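Glutamate receptor kainate-like protein (Pleurobrachia bachei, PDB 4ZDM) binds glycine in its ligand-binding domain and, as a subunit of a ctenophore ionotropic glutamate receptor, probably couples that binding to opening of an ion channel. Local coordinates at residues M8-G13 with K87-V92; I59-L64 with N77-D82; L109-G114 with L217-R222; G142-R147 with F188-P193. All coordinates share one frame; numbering follows the deposited sequence.

Overall arrangement
The ligand-binding domain is a two-lobed clamshell of the periplasmic-binding-protein type, and the four contacts sample both lobes. Contacts 1, 3 and 4 are buried strand pairings in the two lobes, linked through strands 112-121 and 205-221: parallel in 1 and 4, antiparallel in 3. Contact 2, partly buried, sets a turn against the N-terminal part of a helix and combines a proline packed there with one carboxylate bond and two water bridges. It lies within the loop closed by contact 1 and touches it. Contacts 1 and 3 meet where strand 90-92 adjoins strand 205-221. Contact 3 is largely apolar, whereas contact 4, about 17 Å away between centres, brings charged side chains to the bound glycine.

Contact 1: residues M8-G13 with K87-V92; sequences MHLRLG and KTDMIV. With SO4 (sulfate ion), chain D.
Strand 8-13 runs parallel to strand 90-92, with Leu12 opposite Met90 and Gly13 opposite Ile91, and the two axes, 4.5 Å apart at closest approach, are turned by 45°. Gly13 N donates to Met90 O at 2.8 Å, and Val92 N returns a bond to Gly13 O at 3.0 Å. Before strand 90-92 begins, Asp89 takes over the pairing by gripping Arg11 through both backbone atoms. Asp89 N reaches Arg11 O at 2.7 Å, while Asp89 OD2 accepts Arg11 N at 2.9 Å in an almost straight bond that uses its anti lone pair. A water lies within bonding distance of OD2, His9 O and Arg11 NH1. The other carboxylate oxygen, OD1, forms a salt bridge with Arg222, tying the loop to the end of strand 205-221. Strand 8-13 is held between strands 54-59 and 90-92 in the parallel part of a mixed sheet of the periplasmic-binding-protein fold. On the face toward helix 40-52, Leu12 and Met90 lie side by side, Leu12 CD2 meeting Met90 CB at 3.8 Å. The Arg11 chain bends at chi2 (87°), which lays the guanidinium against His9, whose CD2 sits over the centre of one face. His9 NE2 donates at 2.8 Å to O3 of a sulfate ion, probably from the crystallisation liquor, and Arg11 NE and NH2 both donate to its O2. Arg11 NH2 also bonds Lys87 O of the second subunit.

Contact 2: residues I59-L64 with N77-D82; sequences ITPEDL and NGLIRD
Pro61 and Gly78 bring the backbones together, their CA atoms 5.7 Å apart, where a type I turn from Pro61 to Leu64 faces the N-terminal part of helix 78-84. The Pro61 ring lies against the helix, with CD meeting Leu79 CD2 at 3.6 Å and CB resting over the Gly78 carbonyl carbon. Beside it, Asp63 holds CG between its own backbone N and carbonyl carbon (chi1 69°). From there OD2 accepts Gly78 N at 2.9 Å through its syn lone pair, and OD1 bonds Lys65 N just beyond the turn. One helical turn on, Asp82 OD2 lies against Pro61 CA and CB, 3.7 Å from CA. Waters link OD2 to Ile59 O and OD1 to Glu62 N. The first of these lies 2.7 Å from Asp82 OD2 and donates to it. Ile59 ends strand 54-59 and pairs through its backbone with Leu12, while Leu79 and Ile80 pack against Ile91, so the contact joins the helix to strands 8-13, 54-59 and 90-92.

Contact 3: residues L109-G114 with L217-R222; sequences LSMMDG and LAFGLR
Leu217 packs its CD1 against Met112 CG at 3.8 Å, and Met111 reaches along the neighbouring strand to the ring of Phe219. These residues join the start of strand 112-121 and the residue just before it to the long strand 205-221, an antiparallel pairing in the clamshell fold of the ligand-binding domain. Leu217 buries more surface against the opposing segment than any other residue here, and its side chain lies about 4 Å from the bound glycine at the nearest atoms. Met111 holds CG between its backbone N and carbonyl carbon (chi1 59°), and its chain runs straight to SD before bending at the last torsion. The side chains of Met111 and Phe219 cross at about a right angle; the methionine was modelled in two conformers, and the very close approach of its methyl CE to the ring is doubtful. The Phe219 ring also packs on Ile44 and Met48 of helix 40-52 and on Met90 and Val92. Ala218 CB lies 3.9 Å from Ser110 CA. Toward the polar edge, Ser110 OG bonds Glu216, and Ser110 O accepts Arg239 NH1 from helix 228-240. Met112 and Leu217 form a hydrogen-bonded antiparallel pair, in which Leu217 N donates to Met112 O at 3.0 Å. One residue earlier, Met111 N donates to Leu217 O at 2.8 Å, with an N-H...O angle of 144°.

Contact 4: residues G142-R147 with F188-P193; sequences GVVDSR and FIDEIP. With NA (sodium ion), chain E; GLY (glycine), chain B.
Arg147 sets CG anti to its backbone N (chi1 -171°), and its chain, extended as far as NE, reaches across to Asp190 at about a right angle. Asp190 also turns CG anti to its N (chi1 -155°), which points the carboxylate at the guanidinium, and the two form a salt bridge. Arg147 NH2 reaches Asp190 OD1 at 2.9 Å, nearly in the guanidinium plane and on the syn lone pair. NE makes weak bonds to both oxygens, the two planes being 31° apart. The CA of the bound glycine lies over the centre of one guanidinium face, 3.7 Å above it. The glycine amino N donates to Glu191 OE1 at 2.8 Å, while Ser96 and Asn148 hold OE2. Glu17 forms a second salt bridge with Arg147 NH1, and Phe66 makes a cation-pi contact with the arginine. A water accepts from Val144 N and lies near Ile189 O and Asp190 OD2. Asp145 OD1 binds a sodium ion at 2.4 Å together with Glu150. In the sheet, Ile189 N donates to Gly142 O at 3.1 Å, and Val144 CG2 touches the edge of the Phe188 ring. Strand 140-144 lies between strands 169-171 and 186-192, with Phe188 against helix 174-182 and Arg147 directly before helix 148-155.

Contact 1: residues M8-G13 with K87-V92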
loop_
_atom_site.group_PDB
_atom_site.type_symbol
_atom_site.label_atom_id
_atom_site.label_comp_id
_atom_site.label_asym_id
_atom_site.label_seq_id
_atom_site.Cartn_x
_atom_site.Cartn_y
_atom_site.Cartn_z
ATOM N N MET A 8 -1.915 -3.896 11.432
ATOM C CA MET A 8 -1.270 -3.718 10.128
ATOM C C MET A 8 -2.312 -3.542 9.054
ATOM O O MET A 8 -3.345 -4.184 9.086
ATOM C CB MET A 8 -0.404 -4.961 9.781
ATOM C CG MET A 8 0.462 -4.849 8.557
ATOM S SD MET A 8 1.383 -6.424 8.356
ATOM C CE MET A 8 2.470 -5.900 7.023
ATOM N N HIS A 9 -1.989 -2.740 8.052
ATOM C CA HIS A 9 -2.822 -2.566 6.873
ATOM C C HIS A 9 -2.264 -3.352 5.705
ATOM O O HIS A 9 -1.076 -3.130 5.360
ATOM C CB HIS A 9 -2.867 -1.089 6.507
ATOM C CG HIS A 9 -3.822 -0.822 5.420
ATOM N ND1 HIS A 9 -5.183 -0.916 5.601
ATOM C CD2 HIS A 9 -3.631 -0.502 4.115
ATOM C CE1 HIS A 9 -5.797 -0.716 4.442
ATOM N NE2 HIS A 9 -4.873 -0.416 3.537
ATOM N N LEU A 10 -3.082 -4.181 5.094
ATOM C CA LEU A 10 -2.712 -4.960 3.911
ATOM C C LEU A 10 -3.521 -4.612 2.707
ATOM O O LEU A 10 -4.722 -4.331 2.817
ATOM C CB LEU A 10 -2.865 -6.452 4.188
ATOM C CG LEU A 10 -2.111 -7.037 5.366
ATOM C CD1 LEU A 10 -2.483 -8.541 5.500
ATOM C CD2 LEU A 10 -0.620 -6.868 5.225
ATOM N N ARG A 11 -2.897 -4.603 1.541
ATOM C CA ARG A 11 -3.593 -4.504 0.273
ATOM C C ARG A 11 -3.633 -5.916 -0.300
ATOM O O ARG A 11 -2.638 -6.622 -0.366
ATOM C CB ARG A 11 -2.925 -3.563 -0.703
ATOM C CG ARG A 11 -3.162 -2.098 -0.425
ATOM C CD ARG A 11 -2.151 -1.541 0.554
ATOM N NE ARG A 11 -2.325 -0.081 0.668
ATOM C CZ ARG A 11 -1.543 0.710 1.372
ATOM N NH1 ARG A 11 -0.500 0.238 2.013
ATOM N NH2 ARG A 11 -1.827 1.996 1.420
ATOM N N LEU A 12 -4.823 -6.353 -0.689
ATOM C CA LEU A 12 -5.062 -7.728 -1.102
ATOM C C LEU A 12 -5.476 -7.751 -2.563
ATOM O O LEU A 12 -6.414 -7.072 -2.985
ATOM C CB LEU A 12 -6.118 -8.387 -0.218
ATOM C CG LEU A 12 -5.785 -8.378 1.261
ATOM C CD1 LEU A 12 -6.917 -9.023 2.031
ATOM C CD2 LEU A 12 -4.494 -9.009 1.646
ATOM N N GLY A 13 -4.798 -8.595 -3.340
ATOM C CA GLY A 13 -5.028 -8.675 -4.756
ATOM C C GLY A 13 -6.200 -9.577 -5.111
ATOM O O GLY A 13 -6.279 -10.708 -4.646
ATOM N N LYS A 87 2.589 -3.449 -4.772
ATOM C CA LYS A 87 1.297 -2.797 -4.872
ATOM C C LYS A 87 0.290 -3.495 -3.954
ATOM O O LYS A 87 -0.532 -2.848 -3.288
ATOM C CB LYS A 87 0.839 -2.787 -6.332
ATOM C CG LYS A 87 -0.447 -1.999 -6.522
ATOM C CD LYS A 87 -0.655 -1.522 -7.930
ATOM C CE LYS A 87 -1.847 -0.532 -7.988
ATOM N NZ LYS A 87 -1.608 0.658 -7.137
ATOM N N THR A 88 0.353 -4.820 -3.928
ATOM C CA THR A 88 -0.376 -5.618 -2.959
ATOM C C THR A 88 0.566 -6.369 -2.065
ATOM O O THR A 88 1.759 -6.468 -2.339
ATOM C CB THR A 88 -1.306 -6.614 -3.641
ATOM O OG1 THR A 88 -0.503 -7.385 -4.552
ATOM C CG2 THR A 88 -2.421 -5.896 -4.392
ATOM N N ASP A 89 0.037 -6.862 -0.953
ATOM C CA ASP A 89 0.786 -7.646 0.035
ATOM C C ASP A 89 0.437 -9.127 0.071
ATOM O O ASP A 89 1.232 -9.948 0.569
ATOM C CB ASP A 89 0.547 -7.051 1.414
ATOM C CG ASP A 89 0.912 -5.607 1.462
ATOM O OD1 ASP A 89 2.110 -5.265 1.223
ATOM O OD2 ASP A 89 0.024 -4.748 1.678
ATOM N N MET A 90 -0.732 -9.506 -0.461
ATOM C CA MET A 90 -1.134 -10.889 -0.519
ATOM C C MET A 90 -2.181 -11.026 -1.599
ATOM O O MET A 90 -3.012 -10.123 -1.745
ATOM C CB MET A 90 -1.660 -11.379 0.866
ATOM C CG MET A 90 -2.062 -12.814 0.881
ATOM S SD MET A 90 -2.227 -13.513 2.563
ATOM C CE MET A 90 -3.535 -12.549 3.190
ATOM N N ILE A 91 -2.132 -12.112 -2.346
ATOM C CA ILE A 91 -3.120 -12.399 -3.396
ATOM C C ILE A 91 -4.147 -13.320 -2.813
ATOM O O ILE A 91 -3.791 -14.361 -2.264
ATOM C CB ILE A 91 -2.441 -13.035 -4.589
ATOM C CG1 ILE A 91 -1.425 -12.102 -5.219
ATOM C CG2 ILE A 91 -3.486 -13.531 -5.586
ATOM C CD1 ILE A 91 -0.497 -12.789 -6.240
ATOM N N VAL A 92 -5.438 -12.957 -2.923
ATOM C CA VAL A 92 -6.506 -13.721 -2.249
ATOM C C VAL A 92 -7.563 -14.266 -3.185
ATOM O O VAL A 92 -8.622 -14.696 -2.697
ATOM C CB VAL A 92 -7.121 -12.880 -1.102
ATOM C CG1 VAL A 92 -6.032 -12.512 -0.066
ATOM C CG2 VAL A 92 -7.854 -11.656 -1.609
HETATM S S SO4 D . -5.590 1.528 0.368
HETATM O O1 SO4 D . -6.585 1.522 -0.760
HETATM O O2 SO4 D . -4.268 1.901 -0.189
HETATM O O3 SO4 D . -5.525 0.132 0.917
HETATM O O4 SO4 D . -5.964 2.462 1.436
HETATM O O HOH W 1 0.256 -2.435 2.954
#

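Contact 2: residues I59-L64 with N77-D82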
loop_
_atom_site.group_PDB
_atom_site.type_symbol
_atom_site.label_atom_id
_atom_site.label_comp_id
_atom_site.label_asym_id
_atom_site.label_seq_id
_atom_site.Cartn_x
_atom_site.Cartn_y
_atom_site.Cartn_z
ATOM N N ILE A 59 -7.272 -4.696 -4.351
ATOM C CA ILE A 59 -6.741 -4.035 -5.521
ATOM C C ILE A 59 -6.824 -5.026 -6.655
ATOM O O ILE A 59 -6.345 -6.169 -6.550
ATOM C CB ILE A 59 -5.277 -3.553 -5.345
ATOM C CG1 ILE A 59 -5.235 -2.421 -4.281
ATOM C CG2 ILE A 59 -4.688 -3.111 -6.709
ATOM C CD1 ILE A 59 -3.897 -1.780 -4.122
ATOM N N THR A 60 -7.471 -4.630 -7.745
ATOM C CA THR A 60 -7.630 -5.439 -8.953
ATOM C C THR A 60 -6.616 -4.999 -9.991
ATOM O O THR A 60 -6.501 -3.780 -10.291
ATOM C CB THR A 60 -9.051 -5.231 -9.510
ATOM O OG1 THR A 60 -9.985 -5.549 -8.497
ATOM C CG2 THR A 60 -9.335 -6.128 -10.676
ATOM N N PRO A 61 -5.852 -5.934 -10.571
ATOM C CA PRO A 61 -4.856 -5.497 -11.557
ATOM C C PRO A 61 -5.515 -4.909 -12.775
ATOM O O PRO A 61 -6.538 -5.394 -13.239
ATOM C CB PRO A 61 -4.110 -6.778 -11.923
ATOM C CG PRO A 61 -5.014 -7.869 -11.506
ATOM C CD PRO A 61 -5.807 -7.375 -10.338
ATOM N N GLU A 62 -4.876 -3.879 -13.317
ATOM C CA GLU A 62 -5.400 -3.250 -14.528
ATOM C C GLU A 62 -5.631 -4.246 -15.667
ATOM O O GLU A 62 -6.617 -4.153 -16.417
ATOM C CB GLU A 62 -4.435 -2.145 -14.970
ATOM C CG GLU A 62 -4.156 -1.138 -13.864
ATOM C CD GLU A 62 -3.232 -0.018 -14.299
ATOM O OE1 GLU A 62 -3.153 0.259 -15.520
ATOM O OE2 GLU A 62 -2.586 0.580 -13.413
ATOM N N ASP A 63 -4.709 -5.196 -15.808
ATOM C CA ASP A 63 -4.758 -6.147 -16.912
ATOM C C ASP A 63 -5.687 -7.337 -16.720
ATOM O O ASP A 63 -5.885 -8.112 -17.667
ATOM C CB ASP A 63 -3.332 -6.605 -17.258
ATOM C CG ASP A 63 -2.645 -7.483 -16.201
ATOM O OD1 ASP A 63 -3.346 -7.921 -15.257
ATOM O OD2 ASP A 63 -1.406 -7.667 -16.372
ATOM N N LEU A 64 -6.293 -7.436 -15.532
ATOM C CA LEU A 64 -7.241 -8.471 -15.194
ATOM C C LEU A 64 -6.695 -9.887 -15.462
ATOM O O LEU A 64 -7.439 -10.849 -15.715
ATOM C CB LEU A 64 -8.549 -8.212 -15.930
ATOM C CG LEU A 64 -9.401 -7.089 -15.351
ATOM C CD1 LEU A 64 -10.547 -6.812 -16.332
ATOM C CD2 LEU A 64 -9.943 -7.430 -13.972
ATOM N N ASN A 77 3.014 -10.609 -15.031
ATOM C CA ASN A 77 1.905 -9.677 -15.173
ATOM C C ASN A 77 0.826 -9.997 -14.136
ATOM O O ASN A 77 1.084 -10.788 -13.199
ATOM C CB ASN A 77 1.340 -9.742 -16.617
ATOM C CG ASN A 77 0.836 -11.103 -16.982
ATOM O OD1 ASN A 77 0.436 -11.873 -16.122
ATOM N ND2 ASN A 77 0.862 -11.436 -18.288
ATOM N N GLY A 78 -0.311 -9.322 -14.200
ATOM C CA GLY A 78 -1.453 -9.686 -13.389
ATOM C C GLY A 78 -1.264 -9.504 -11.902
ATOM O O GLY A 78 -0.538 -8.609 -11.413
ATOM N N LEU A 79 -1.931 -10.366 -11.151
ATOM C CA LEU A 79 -1.880 -10.307 -9.702
ATOM C C LEU A 79 -0.461 -10.484 -9.180
ATOM O O LEU A 79 -0.059 -9.874 -8.203
ATOM C CB LEU A 79 -2.736 -11.401 -9.101
ATOM C CG LEU A 79 -4.245 -11.293 -9.328
ATOM C CD1 LEU A 79 -4.956 -12.641 -9.139
ATOM C CD2 LEU A 79 -4.808 -10.286 -8.382
ATOM N N ILE A 80 0.293 -11.369 -9.818
ATOM C CA ILE A 80 1.649 -11.668 -9.350
ATOM C C ILE A 80 2.553 -10.473 -9.554
ATOM O O ILE A 80 3.359 -10.184 -8.646
ATOM C CB ILE A 80 2.156 -12.971 -10.007
ATOM C CG1 ILE A 80 1.232 -14.129 -9.575
ATOM C CG2 ILE A 80 3.622 -13.259 -9.642
ATOM C CD1 ILE A 80 1.556 -15.457 -10.129
ATOM N N ARG A 81 2.438 -9.746 -10.662
ATOM C CA ARG A 81 3.259 -8.547 -10.810
ATOM C C ARG A 81 2.900 -7.475 -9.753
ATOM O O ARG A 81 3.787 -6.821 -9.194
ATOM C CB ARG A 81 3.114 -7.997 -12.236
ATOM C CG ARG A 81 3.912 -6.729 -12.489
ATOM C CD ARG A 81 5.383 -6.924 -12.191
ATOM N NE ARG A 81 6.204 -5.842 -12.727
ATOM C CZ ARG A 81 6.654 -5.782 -13.977
ATOM N NH1 ARG A 81 6.369 -6.737 -14.853
ATOM N NH2 ARG A 81 7.391 -4.755 -14.352
ATOM N N ASP A 82 1.625 -7.330 -9.405
ATOM C CA ASP A 82 1.254 -6.356 -8.383
ATOM C C ASP A 82 1.850 -6.749 -7.034
ATOM O O ASP A 82 2.272 -5.900 -6.237
ATOM C CB ASP A 82 -0.271 -6.219 -8.251
ATOM C CG ASP A 82 -0.876 -5.253 -9.251
ATOM O OD1 ASP A 82 -0.149 -4.748 -10.163
ATOM O OD2 ASP A 82 -2.141 -5.065 -9.155
HETATM O O HOH W 2 -3.622 -6.829 -7.680
HETATM O O HOH W 3 -2.002 -3.159 -12.072
#

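Contact 3: residues L109-G114 with L217-R222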
loop_
_atom_site.group_PDB
_atom_site.type_symbol
_atom_site.label_atom_id
_atom_site.label_comp_id
_atom_site.label_asym_id
_atom_site.label_seq_id
_atom_site.Cartn_x
_atom_site.Cartn_y
_atom_site.Cartn_z
ATOM N N LEU A 109 -0.552 -22.149 2.965
ATOM C CA LEU A 109 -1.277 -23.393 3.123
ATOM C C LEU A 109 -2.563 -23.286 2.310
ATOM O O LEU A 109 -3.215 -22.237 2.286
ATOM C CB LEU A 109 -1.521 -23.655 4.616
ATOM C CG LEU A 109 -2.155 -24.949 5.031
ATOM C CD1 LEU A 109 -1.479 -25.447 6.366
ATOM C CD2 LEU A 109 -3.613 -24.705 5.219
ATOM N N SER A 110 -2.937 -24.362 1.609
ATOM C CA SER A 110 -3.976 -24.253 0.617
ATOM C C SER A 110 -5.366 -24.263 1.160
ATOM O O SER A 110 -5.633 -24.859 2.227
ATOM C CB SER A 110 -3.789 -25.350 -0.400
ATOM O OG SER A 110 -3.914 -26.631 0.215
ATOM N N MET A 111 -6.280 -23.610 0.439
ATOM C CA MET A 111 -7.700 -23.628 0.793
ATOM C C MET A 111 -8.409 -24.886 0.262
ATOM O O MET A 111 -9.400 -25.324 0.834
ATOM C CB MET A 111 -8.395 -22.330 0.307
ATOM C CG MET A 111 -8.321 -22.061 -1.161
ATOM S SD MET A 111 -9.188 -20.515 -1.565
ATOM C CE MET A 111 -7.641 -19.617 -1.565
ATOM N N MET A 112 -7.924 -25.473 -0.820
ATOM C CA MET A 112 -8.506 -26.662 -1.399
ATOM C C MET A 112 -7.644 -27.135 -2.541
ATOM O O MET A 112 -6.707 -26.444 -2.962
ATOM C CB MET A 112 -9.919 -26.415 -1.878
ATOM C CG MET A 112 -9.990 -25.495 -3.019
ATOM S SD MET A 112 -11.718 -25.005 -3.465
ATOM C CE MET A 112 -12.290 -24.301 -2.025
ATOM N N ASP A 113 -7.890 -28.356 -2.995
ATOM C CA ASP A 113 -7.203 -28.931 -4.154
ATOM C C ASP A 113 -8.045 -28.774 -5.406
ATOM O O ASP A 113 -9.258 -28.968 -5.400
ATOM C CB ASP A 113 -6.896 -30.407 -3.922
ATOM C CG ASP A 113 -5.960 -30.653 -2.771
ATOM O OD1 ASP A 113 -5.180 -29.748 -2.367
ATOM O OD2 ASP A 113 -5.973 -31.807 -2.274
ATOM N N GLY A 114 -7.360 -28.423 -6.473
ATOM C CA GLY A 114 -7.969 -28.355 -7.793
ATOM C C GLY A 114 -7.299 -29.266 -8.787
ATOM O O GLY A 114 -6.410 -30.059 -8.472
ATOM N N LEU A 217 -4.801 -24.768 -4.506
ATOM C CA LEU A 217 -5.326 -23.414 -4.638
ATOM C C LEU A 217 -5.066 -22.731 -3.319
ATOM O O LEU A 217 -5.498 -23.246 -2.277
ATOM C CB LEU A 217 -6.824 -23.435 -4.953
ATOM C CG LEU A 217 -7.132 -24.019 -6.336
ATOM C CD1 LEU A 217 -8.588 -24.450 -6.401
ATOM C CD2 LEU A 217 -6.877 -22.996 -7.390
ATOM N N ALA A 218 -4.393 -21.591 -3.327
ATOM C CA ALA A 218 -3.915 -20.961 -2.099
ATOM C C ALA A 218 -3.857 -19.469 -2.248
ATOM O O ALA A 218 -4.163 -18.924 -3.313
ATOM C CB ALA A 218 -2.536 -21.558 -1.756
ATOM N N PHE A 219 -3.427 -18.763 -1.211
ATOM C CA PHE A 219 -3.099 -17.344 -1.315
ATOM C C PHE A 219 -1.640 -17.199 -1.688
ATOM O O PHE A 219 -0.804 -18.069 -1.410
ATOM C CB PHE A 219 -3.412 -16.615 -0.017
ATOM C CG PHE A 219 -4.899 -16.500 0.331
ATOM C CD1 PHE A 219 -5.902 -16.876 -0.529
ATOM C CD2 PHE A 219 -5.239 -15.936 1.554
ATOM C CE1 PHE A 219 -7.259 -16.701 -0.150
ATOM C CE2 PHE A 219 -6.583 -15.759 1.921
ATOM C CZ PHE A 219 -7.566 -16.135 1.086
ATOM N N GLY A 220 -1.298 -16.074 -2.318
ATOM C CA GLY A 220 0.054 -15.753 -2.740
ATOM C C GLY A 220 0.697 -14.685 -1.872
ATOM O O GLY A 220 0.026 -13.690 -1.570
ATOM N N LEU A 221 1.983 -14.871 -1.520
ATOM C CA LEU A 221 2.699 -13.940 -0.665
ATOM C C LEU A 221 4.088 -13.765 -1.200
ATOM O O LEU A 221 4.605 -14.669 -1.867
ATOM C CB LEU A 221 2.837 -14.428 0.788
ATOM C CG LEU A 221 1.537 -14.530 1.615
ATOM C CD1 LEU A 221 0.745 -15.751 1.296
ATOM C CD2 LEU A 221 1.894 -14.540 3.103
ATOM N N ARG A 222 4.713 -12.625 -0.948
ATOM C CA ARG A 222 6.136 -12.497 -1.266
ATOM C C ARG A 222 6.933 -13.476 -0.420
ATOM O O ARG A 222 6.564 -13.817 0.695
ATOM C CB ARG A 222 6.632 -11.047 -1.040
ATOM C CG ARG A 222 6.123 -10.070 -2.071
ATOM C CD ARG A 222 6.693 -8.674 -1.827
ATOM N NE ARG A 222 6.185 -8.062 -0.613
ATOM C CZ ARG A 222 5.008 -7.435 -0.552
ATOM N NH1 ARG A 222 4.260 -7.315 -1.618
ATOM N NH2 ARG A 222 4.585 -6.933 0.611
#

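Contact 4: residues G142-R147 with F188-P193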
loop_
_atom_site.group_PDB
_atom_site.type_symbol
_atom_site.label_atom_id
_atom_site.label_comp_id
_atom_site.label_asym_id
_atom_site.label_seq_id
_atom_site.Cartn_x
_atom_site.Cartn_y
_atom_site.Cartn_z
ATOM N N GLY A 142 -9.194 -24.388 -26.184
ATOM C CA GLY A 142 -8.691 -23.135 -25.702
ATOM C C GLY A 142 -8.317 -23.099 -24.230
ATOM O O GLY A 142 -8.812 -23.875 -23.443
ATOM N N VAL A 143 -7.439 -22.161 -23.911
ATOM C CA VAL A 143 -7.000 -21.875 -22.542
ATOM C C VAL A 143 -6.940 -20.365 -22.380
ATOM O O VAL A 143 -6.767 -19.630 -23.384
ATOM C CB VAL A 143 -5.627 -22.526 -22.210
ATOM C CG1 VAL A 143 -5.725 -23.992 -22.268
ATOM C CG2 VAL A 143 -4.533 -22.005 -23.096
ATOM N N VAL A 144 -7.040 -19.883 -21.148
ATOM C CA VAL A 144 -6.878 -18.462 -20.834
ATOM C C VAL A 144 -5.419 -18.060 -20.790
ATOM O O VAL A 144 -4.610 -18.712 -20.147
ATOM C CB VAL A 144 -7.517 -18.092 -19.514
ATOM C CG1 VAL A 144 -7.512 -16.616 -19.262
ATOM C CG2 VAL A 144 -8.934 -18.599 -19.434
ATOM N N ASP A 145 -5.083 -16.956 -21.440
ATOM C CA ASP A 145 -3.732 -16.431 -21.329
ATOM C C ASP A 145 -3.428 -16.012 -19.905
ATOM O O ASP A 145 -4.264 -15.416 -19.228
ATOM C CB ASP A 145 -3.540 -15.213 -22.239
ATOM C CG ASP A 145 -2.168 -14.582 -22.088
ATOM O OD1 ASP A 145 -1.209 -15.126 -22.667
ATOM O OD2 ASP A 145 -2.046 -13.594 -21.349
ATOM N N SER A 146 -2.203 -16.309 -19.472
ATOM C CA SER A 146 -1.671 -15.856 -18.172
ATOM C C SER A 146 -2.494 -16.381 -17.008
ATOM O O SER A 146 -2.576 -15.751 -15.956
ATOM C CB SER A 146 -1.565 -14.333 -18.114
ATOM O OG SER A 146 -0.594 -13.864 -19.065
ATOM N N ARG A 147 -3.018 -17.587 -17.145
ATOM C CA ARG A 147 -3.730 -18.278 -16.089
ATOM C C ARG A 147 -3.070 -19.655 -15.925
ATOM O O ARG A 147 -2.353 -20.104 -16.796
ATOM C CB ARG A 147 -5.224 -18.381 -16.449
ATOM C CG ARG A 147 -6.115 -18.875 -15.379
ATOM C CD ARG A 147 -7.522 -19.063 -15.922
ATOM N NE ARG A 147 -8.449 -19.796 -15.081
ATOM C CZ ARG A 147 -9.197 -19.256 -14.148
ATOM N NH1 ARG A 147 -9.046 -17.977 -13.805
ATOM N NH2 ARG A 147 -10.059 -20.035 -13.504
ATOM N N PHE A 188 -12.903 -26.218 -23.653
ATOM C CA PHE A 188 -12.247 -25.287 -22.742
ATOM C C PHE A 188 -11.550 -26.088 -21.680
ATOM O O PHE A 188 -12.172 -26.885 -20.978
ATOM C CB PHE A 188 -13.271 -24.325 -22.132
ATOM C CG PHE A 188 -12.680 -23.210 -21.278
ATOM C CD1 PHE A 188 -11.500 -22.582 -21.609
ATOM C CD2 PHE A 188 -13.370 -22.742 -20.183
ATOM C CE1 PHE A 188 -10.993 -21.581 -20.800
ATOM C CE2 PHE A 188 -12.866 -21.704 -19.396
ATOM C CZ PHE A 188 -11.682 -21.130 -19.716
ATOM N N ILE A 189 -10.239 -25.888 -21.563
ATOM C CA ILE A 189 -9.444 -26.590 -20.569
ATOM C C ILE A 189 -9.134 -25.605 -19.431
ATOM O O ILE A 189 -8.369 -24.659 -19.640
ATOM C CB ILE A 189 -8.153 -27.185 -21.144
ATOM C CG1 ILE A 189 -8.457 -28.163 -22.283
ATOM C CG2 ILE A 189 -7.390 -27.855 -20.019
ATOM C CD1 ILE A 189 -7.223 -28.534 -23.106
ATOM N N ASP A 190 -9.750 -25.823 -18.281
ATOM C CA ASP A 190 -9.541 -24.925 -17.142
ATOM C C ASP A 190 -9.722 -25.703 -15.847
ATOM O O ASP A 190 -9.484 -26.894 -15.812
ATOM C CB ASP A 190 -10.439 -23.699 -17.273
ATOM C CG ASP A 190 -9.889 -22.484 -16.524
ATOM O OD1 ASP A 190 -10.139 -22.340 -15.326
ATOM O OD2 ASP A 190 -9.204 -21.668 -17.162
ATOM N N GLU A 191 -10.033 -25.008 -14.762
ATOM C CA GLU A 191 -9.834 -25.557 -13.424
ATOM C C GLU A 191 -11.094 -26.027 -12.754
ATOM O O GLU A 191 -12.073 -25.293 -12.629
ATOM C CB GLU A 191 -9.185 -24.515 -12.495
ATOM C CG GLU A 191 -7.850 -23.975 -13.048
ATOM C CD GLU A 191 -7.133 -23.020 -12.087
ATOM O OE1 GLU A 191 -7.808 -22.486 -11.165
ATOM O OE2 GLU A 191 -5.895 -22.852 -12.275
ATOM N N ILE A 192 -11.038 -27.243 -12.225
ATOM C CA ILE A 192 -12.038 -27.728 -11.307
ATOM C C ILE A 192 -11.524 -27.357 -9.921
ATOM O O ILE A 192 -10.326 -27.231 -9.744
ATOM C CB ILE A 192 -12.250 -29.240 -11.443
ATOM C CG1 ILE A 192 -10.943 -29.957 -11.133
ATOM C CG2 ILE A 192 -12.735 -29.611 -12.868
ATOM C CD1 ILE A 192 -11.096 -31.244 -10.463
ATOM N N PRO A 193 -12.411 -27.187 -8.950
ATOM C CA PRO A 193 -13.874 -27.300 -9.047
ATOM C C PRO A 193 -14.567 -26.108 -9.642
ATOM O O PRO A 193 -15.761 -26.184 -9.957
ATOM C CB PRO A 193 -14.292 -27.469 -7.572
ATOM C CG PRO A 193 -13.292 -26.734 -6.832
ATOM C CD PRO A 193 -11.971 -26.949 -7.562
HETATM NA NA NA E . -1.012 -17.013 -24.148
HETATM N N GLY B . -6.985 -19.923 -10.374
HETATM C CA GLY B . -6.373 -19.418 -11.631
HETATM C C GLY B . -4.923 -19.097 -11.527
HETATM O O GLY B . -4.259 -18.787 -12.530
HETATM O OXT GLY B . -4.339 -19.125 -10.402
HETATM O O HOH W 4 -7.606 -21.998 -19.216
HETATM O O HOH W 5 0.976 -17.694 -25.760
#